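PDB 3EHM: SusD homolog from Bacteroides thetaiotaomicron, which probably binds mucin O-glycans at the cell surface as part of the glycan uptake machinery of this gut bacterium. Local coordinates for residues A[439-444]-A[453-458]; A[51-56]-A[267-272]. All coordinates share one frame; numbering follows the deposited sequence.

Interaction 1 (A[439-444]-A[453-458]); sequences TQKYLA and WTEYRR
Glu455 of helix 449-459 reaches across to Lys441 of helix 429-445, and its carboxylate is held from the other side by Arg458, one helical turn further on. From CB, which points toward the neighbouring helix, CG lies anti to the carbonyl carbon (chi1 -76°), and a bend at chi2 turns the acid group aside, across the lysine at about a right angle. Glu455 CG passes 3.9 Å from Lys441 CE. Beyond it CD carries the two oxygens, which divide the work. Glu455 OE1 accepts a salt-bridged hydrogen bond of 2.6 Å from Lys441 NZ, which comes from above the carboxylate plane, 42° out of it. Arg458 NH2 meets the same OE1 at 2.6 Å from the opposite face, on the syn side and almost straight. This three-residue network ties together two consecutive helices of a mostly helical SusD-like protein, a family placed in the TPR clan. Glu455 OE2 takes Arg458 NE at 2.9 Å, so the guanidinium grips the acid side-on, and Arg214 adds a further salt bridge to OE2. Without the carboxylate, as with an alanine here, Lys441 NZ and Arg458 NH2, 4.3 Å apart, would probably face each other as like charges, and Arg214 would lose a partner, though Glu353 would still pair with Arg458. Phe349 and Leu350 of helix 344-356 pack against Lys441.

Interaction 2 (A[51-56]-A[267-272]); sequences DLQNTD and YNETRM
The turn that carries the chain out of helix 261-266 and into strand 270-272 presents Tyr267 and Glu269 to Gln53 on helix 47-57. Asn268, between them, breaks the helical backbone with a positive phi of 59°, and the side chains before and after it both start toward helix 47-57. Gln53, extended beyond CG, brings its amide end up to both the acid and the ring. Gln53 OE1 lies 2.8 Å from Glu269 OE1, two oxygens as modelled; the amide is probably turned over, and with its nitrogen in that place the pair may be a hydrogen bond. The two side chains meet at about a right angle, yet amide and carboxylate are nearly coplanar, 22° apart. On the tyrosine, the modelled Gln53 OE1 comes within 3.7 Å of Tyr267 CD2, and the amide is tilted 46° to the ring. The phenol end looks to the same helix, for Tyr267 OH is hydrogen-bonded to Asn50. Backbones stay well apart, the nearest CA atoms, of Gln53 and Thr270, being 8.6 Å from each other; side chains alone bridge the gap. Around the contact, strand 270-272 runs antiparallel to strand 67-69 and bonds to it through Arg271 and Gly68, Thr270 rests on Leu57 at the end of helix 47-57, and helix 85-110 packs against that helix through Asp51, Asn54 and Thr55.

Both contacts are buried, but interaction 1 lies nearer the middle of the chain, its centre about 8 Å from the chain centre against about 14 Å for interaction 2; the two contact centres are about 19 Å apart. All three touching residues of interaction 1 are buried, whereas Tyr267 in interaction 2 is partly exposed. No helix or strand is common to both. Residues 439-444 and 453-458 sit on successive helices, so their contact is local in sequence; 51-56 and 267-272 bring together parts more than 200 residues apart. Chemistry differs too: in interaction 1 opposite charges probably offset one another, while interaction 2 sets a neutral amide beside an acid and a ring, with no clear bond between them.

Interaction 1 (A[439-444]-A[453-458])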
# COMPACT_ATOMS: atom_id res chain seq x y z
N THR A 439 -10.16 9.19 -1.52
CA THR A 439 -11.02 8.13 -2.03
C THR A 439 -10.62 7.77 -3.46
O THR A 439 -10.55 6.60 -3.82
CB THR A 439 -12.50 8.56 -1.98
OG1 THR A 439 -12.90 8.76 -0.62
CG2 THR A 439 -13.39 7.49 -2.61
N GLN A 440 -10.36 8.79 -4.28
CA GLN A 440 -9.95 8.55 -5.65
C GLN A 440 -8.53 7.98 -5.71
O GLN A 440 -8.21 7.19 -6.59
CB GLN A 440 -10.04 9.84 -6.47
CG GLN A 440 -11.47 10.21 -6.84
CD GLN A 440 -12.17 9.11 -7.62
OE1 GLN A 440 -11.61 8.57 -8.58
NE2 GLN A 440 -13.39 8.78 -7.23
N LYS A 441 -7.67 8.39 -4.77
CA LYS A 441 -6.32 7.86 -4.74
C LYS A 441 -6.41 6.37 -4.37
O LYS A 441 -5.68 5.55 -4.92
CB LYS A 441 -5.45 8.60 -3.71
CG LYS A 441 -4.00 8.10 -3.70
CD LYS A 441 -3.07 9.02 -2.92
CE LYS A 441 -3.37 9.01 -1.44
NZ LYS A 441 -2.38 9.84 -0.70
N TYR A 442 -7.31 6.05 -3.45
CA TYR A 442 -7.55 4.67 -3.01
C TYR A 442 -7.89 3.81 -4.22
O TYR A 442 -7.38 2.70 -4.38
CB TYR A 442 -8.72 4.66 -2.01
CG TYR A 442 -9.31 3.30 -1.68
CD1 TYR A 442 -8.85 2.55 -0.59
CD2 TYR A 442 -10.37 2.78 -2.42
CE1 TYR A 442 -9.44 1.32 -0.25
CE2 TYR A 442 -10.97 1.57 -2.09
CZ TYR A 442 -10.50 0.84 -1.01
OH TYR A 442 -11.11 -0.35 -0.69
N LEU A 443 -8.78 4.32 -5.07
CA LEU A 443 -9.18 3.61 -6.28
C LEU A 443 -8.02 3.44 -7.26
O LEU A 443 -7.85 2.37 -7.86
CB LEU A 443 -10.34 4.36 -6.95
CG LEU A 443 -11.78 3.87 -6.77
CD1 LEU A 443 -11.95 3.07 -5.50
CD2 LEU A 443 -12.71 5.07 -6.80
N ALA A 444 -7.21 4.48 -7.42
CA ALA A 444 -6.08 4.44 -8.34
C ALA A 444 -4.89 3.63 -7.83
O ALA A 444 -4.09 3.13 -8.63
CB ALA A 444 -5.63 5.86 -8.67
N TRP A 453 -3.85 1.23 3.00
CA TRP A 453 -4.12 0.99 4.41
C TRP A 453 -3.47 2.09 5.25
O TRP A 453 -4.05 2.57 6.23
CB TRP A 453 -3.59 -0.39 4.81
CG TRP A 453 -3.77 -0.72 6.25
CD1 TRP A 453 -4.83 -0.38 7.05
CD2 TRP A 453 -2.89 -1.50 7.06
NE1 TRP A 453 -4.67 -0.92 8.30
CE2 TRP A 453 -3.49 -1.61 8.34
CE3 TRP A 453 -1.66 -2.14 6.83
CZ2 TRP A 453 -2.89 -2.32 9.39
CZ3 TRP A 453 -1.07 -2.85 7.87
CH2 TRP A 453 -1.69 -2.93 9.14
N THR A 454 -2.27 2.50 4.87
CA THR A 454 -1.56 3.56 5.57
C THR A 454 -2.31 4.88 5.42
O THR A 454 -2.51 5.61 6.39
CB THR A 454 -0.13 3.74 5.01
OG1 THR A 454 0.62 2.54 5.26
CG2 THR A 454 0.58 4.91 5.68
N GLU A 455 -2.74 5.18 4.19
CA GLU A 455 -3.46 6.42 3.95
C GLU A 455 -4.80 6.48 4.66
O GLU A 455 -5.23 7.55 5.09
CB GLU A 455 -3.63 6.65 2.44
CG GLU A 455 -2.34 7.12 1.79
CD GLU A 455 -1.89 8.47 2.33
OE1 GLU A 455 -2.39 9.51 1.84
OE2 GLU A 455 -1.05 8.50 3.26
N TYR A 456 -5.47 5.34 4.79
CA TYR A 456 -6.75 5.31 5.50
C TYR A 456 -6.51 5.62 6.98
O TYR A 456 -7.21 6.43 7.58
CB TYR A 456 -7.42 3.94 5.39
CG TYR A 456 -8.59 3.80 6.33
CD1 TYR A 456 -9.82 4.40 6.05
CD2 TYR A 456 -8.45 3.12 7.55
CE1 TYR A 456 -10.88 4.34 6.95
CE2 TYR A 456 -9.51 3.06 8.46
CZ TYR A 456 -10.72 3.67 8.15
OH TYR A 456 -11.76 3.61 9.05
N ARG A 457 -5.53 4.95 7.57
CA ARG A 457 -5.20 5.16 8.97
C ARG A 457 -4.78 6.60 9.26
O ARG A 457 -5.10 7.15 10.31
CB ARG A 457 -4.09 4.20 9.41
CG ARG A 457 -4.54 2.75 9.54
CD ARG A 457 -3.35 1.85 9.86
NE ARG A 457 -2.49 1.66 8.70
CZ ARG A 457 -1.23 1.23 8.76
NH1 ARG A 457 -0.68 0.95 9.94
NH2 ARG A 457 -0.52 1.06 7.66
N ARG A 458 -4.08 7.21 8.31
CA ARG A 458 -3.63 8.59 8.49
C ARG A 458 -4.76 9.61 8.40
O ARG A 458 -4.85 10.51 9.23
CB ARG A 458 -2.56 8.95 7.44
CG ARG A 458 -2.13 10.42 7.47
CD ARG A 458 -1.08 10.73 6.40
NE ARG A 458 -1.61 10.75 5.04
CZ ARG A 458 -2.14 11.82 4.45
NH1 ARG A 458 -2.22 12.97 5.11
NH2 ARG A 458 -2.59 11.74 3.20

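Interaction 2 (A[51-56]-A[267-272])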
# COMPACT_ATOMS: atom_id res chain seq x y z
N ASP A 51 3.94 -15.14 0.91
CA ASP A 51 4.46 -13.90 1.50
C ASP A 51 3.54 -12.72 1.20
O ASP A 51 3.25 -11.92 2.09
CB ASP A 51 5.86 -13.60 0.96
CG ASP A 51 6.90 -14.63 1.36
OD1 ASP A 51 8.04 -14.53 0.89
OD2 ASP A 51 6.58 -15.55 2.15
N LEU A 52 3.08 -12.61 -0.04
CA LEU A 52 2.20 -11.51 -0.44
C LEU A 52 0.87 -11.56 0.32
O LEU A 52 0.25 -10.53 0.56
CB LEU A 52 1.93 -11.57 -1.94
CG LEU A 52 1.17 -10.36 -2.50
CD1 LEU A 52 2.05 -9.11 -2.37
CD2 LEU A 52 0.80 -10.60 -3.95
N GLN A 53 0.44 -12.77 0.68
CA GLN A 53 -0.80 -12.92 1.44
C GLN A 53 -0.63 -12.18 2.77
O GLN A 53 -1.51 -11.43 3.20
CB GLN A 53 -1.07 -14.39 1.74
CG GLN A 53 -1.98 -15.08 0.75
CD GLN A 53 -2.47 -16.42 1.26
OE1 GLN A 53 -3.52 -16.92 0.84
NE2 GLN A 53 -1.70 -17.03 2.16
N ASN A 54 0.52 -12.41 3.39
CA ASN A 54 0.87 -11.84 4.68
C ASN A 54 0.99 -10.32 4.65
O ASN A 54 0.56 -9.64 5.58
CB ASN A 54 2.19 -12.46 5.16
CG ASN A 54 2.66 -11.90 6.49
OD1 ASN A 54 3.80 -11.43 6.60
ND2 ASN A 54 1.81 -11.97 7.50
N THR A 55 1.57 -9.78 3.58
CA THR A 55 1.76 -8.34 3.48
C THR A 55 0.62 -7.56 2.84
O THR A 55 0.25 -6.49 3.33
CB THR A 55 3.04 -8.00 2.66
OG1 THR A 55 2.84 -8.38 1.29
CG2 THR A 55 4.24 -8.76 3.21
N ASP A 56 0.04 -8.11 1.78
CA ASP A 56 -1.01 -7.41 1.03
C ASP A 56 -2.41 -8.01 0.92
O ASP A 56 -3.41 -7.32 1.15
CB ASP A 56 -0.52 -7.16 -0.40
CG ASP A 56 0.61 -6.15 -0.49
OD1 ASP A 56 1.65 -6.31 0.19
OD2 ASP A 56 0.46 -5.19 -1.27
N TYR A 267 -5.14 -21.29 -4.02
CA TYR A 267 -5.82 -21.48 -2.75
C TYR A 267 -7.29 -21.07 -2.77
O TYR A 267 -8.07 -21.46 -1.89
CB TYR A 267 -5.10 -20.70 -1.65
CG TYR A 267 -3.61 -20.96 -1.54
CD1 TYR A 267 -3.09 -22.25 -1.71
CD2 TYR A 267 -2.73 -19.93 -1.22
CE1 TYR A 267 -1.72 -22.49 -1.57
CE2 TYR A 267 -1.36 -20.17 -1.07
CZ TYR A 267 -0.86 -21.45 -1.25
OH TYR A 267 0.49 -21.69 -1.08
N ASN A 268 -7.67 -20.27 -3.77
CA ASN A 268 -9.05 -19.80 -3.90
C ASN A 268 -9.45 -19.02 -2.66
O ASN A 268 -10.57 -19.18 -2.15
CB ASN A 268 -9.99 -20.98 -4.11
CG ASN A 268 -9.83 -21.61 -5.47
OD1 ASN A 268 -9.57 -22.81 -5.59
ND2 ASN A 268 -9.97 -20.80 -6.51
N GLU A 269 -8.54 -18.19 -2.17
CA GLU A 269 -8.79 -17.41 -0.96
C GLU A 269 -8.93 -15.91 -1.18
O GLU A 269 -9.61 -15.24 -0.40
CB GLU A 269 -7.68 -17.70 0.06
CG GLU A 269 -7.59 -19.19 0.44
CD GLU A 269 -6.45 -19.51 1.40
OE1 GLU A 269 -5.34 -18.97 1.23
OE2 GLU A 269 -6.66 -20.34 2.31
N THR A 270 -8.32 -15.36 -2.22
CA THR A 270 -8.43 -13.93 -2.46
C THR A 270 -9.46 -13.58 -3.52
O THR A 270 -9.38 -14.03 -4.66
CB THR A 270 -7.06 -13.33 -2.84
OG1 THR A 270 -6.18 -13.44 -1.72
CG2 THR A 270 -7.21 -11.85 -3.21
N ARG A 271 -10.42 -12.75 -3.13
CA ARG A 271 -11.50 -12.32 -4.02
C ARG A 271 -11.71 -10.81 -3.92
O ARG A 271 -11.04 -10.14 -3.13
CB ARG A 271 -12.78 -13.07 -3.63
CG ARG A 271 -12.68 -14.60 -3.76
CD ARG A 271 -12.67 -14.99 -5.23
NE ARG A 271 -12.63 -16.44 -5.47
CZ ARG A 271 -11.52 -17.13 -5.72
NH1 ARG A 271 -10.34 -16.52 -5.76
NH2 ARG A 271 -11.58 -18.43 -5.96
N MSE A 272 -12.63 -10.28 -4.72
CA MSE A 272 -12.92 -8.84 -4.72
C MSE A 272 -13.52 -8.38 -3.39
O MSE A 272 -14.46 -9.00 -2.88
CB MSE A 272 -13.89 -8.50 -5.86
CG MSE A 272 -14.24 -7.02 -5.98
SE MSE A 272 -15.54 -6.68 -7.38
CE MSE A 272 -17.05 -7.61 -6.62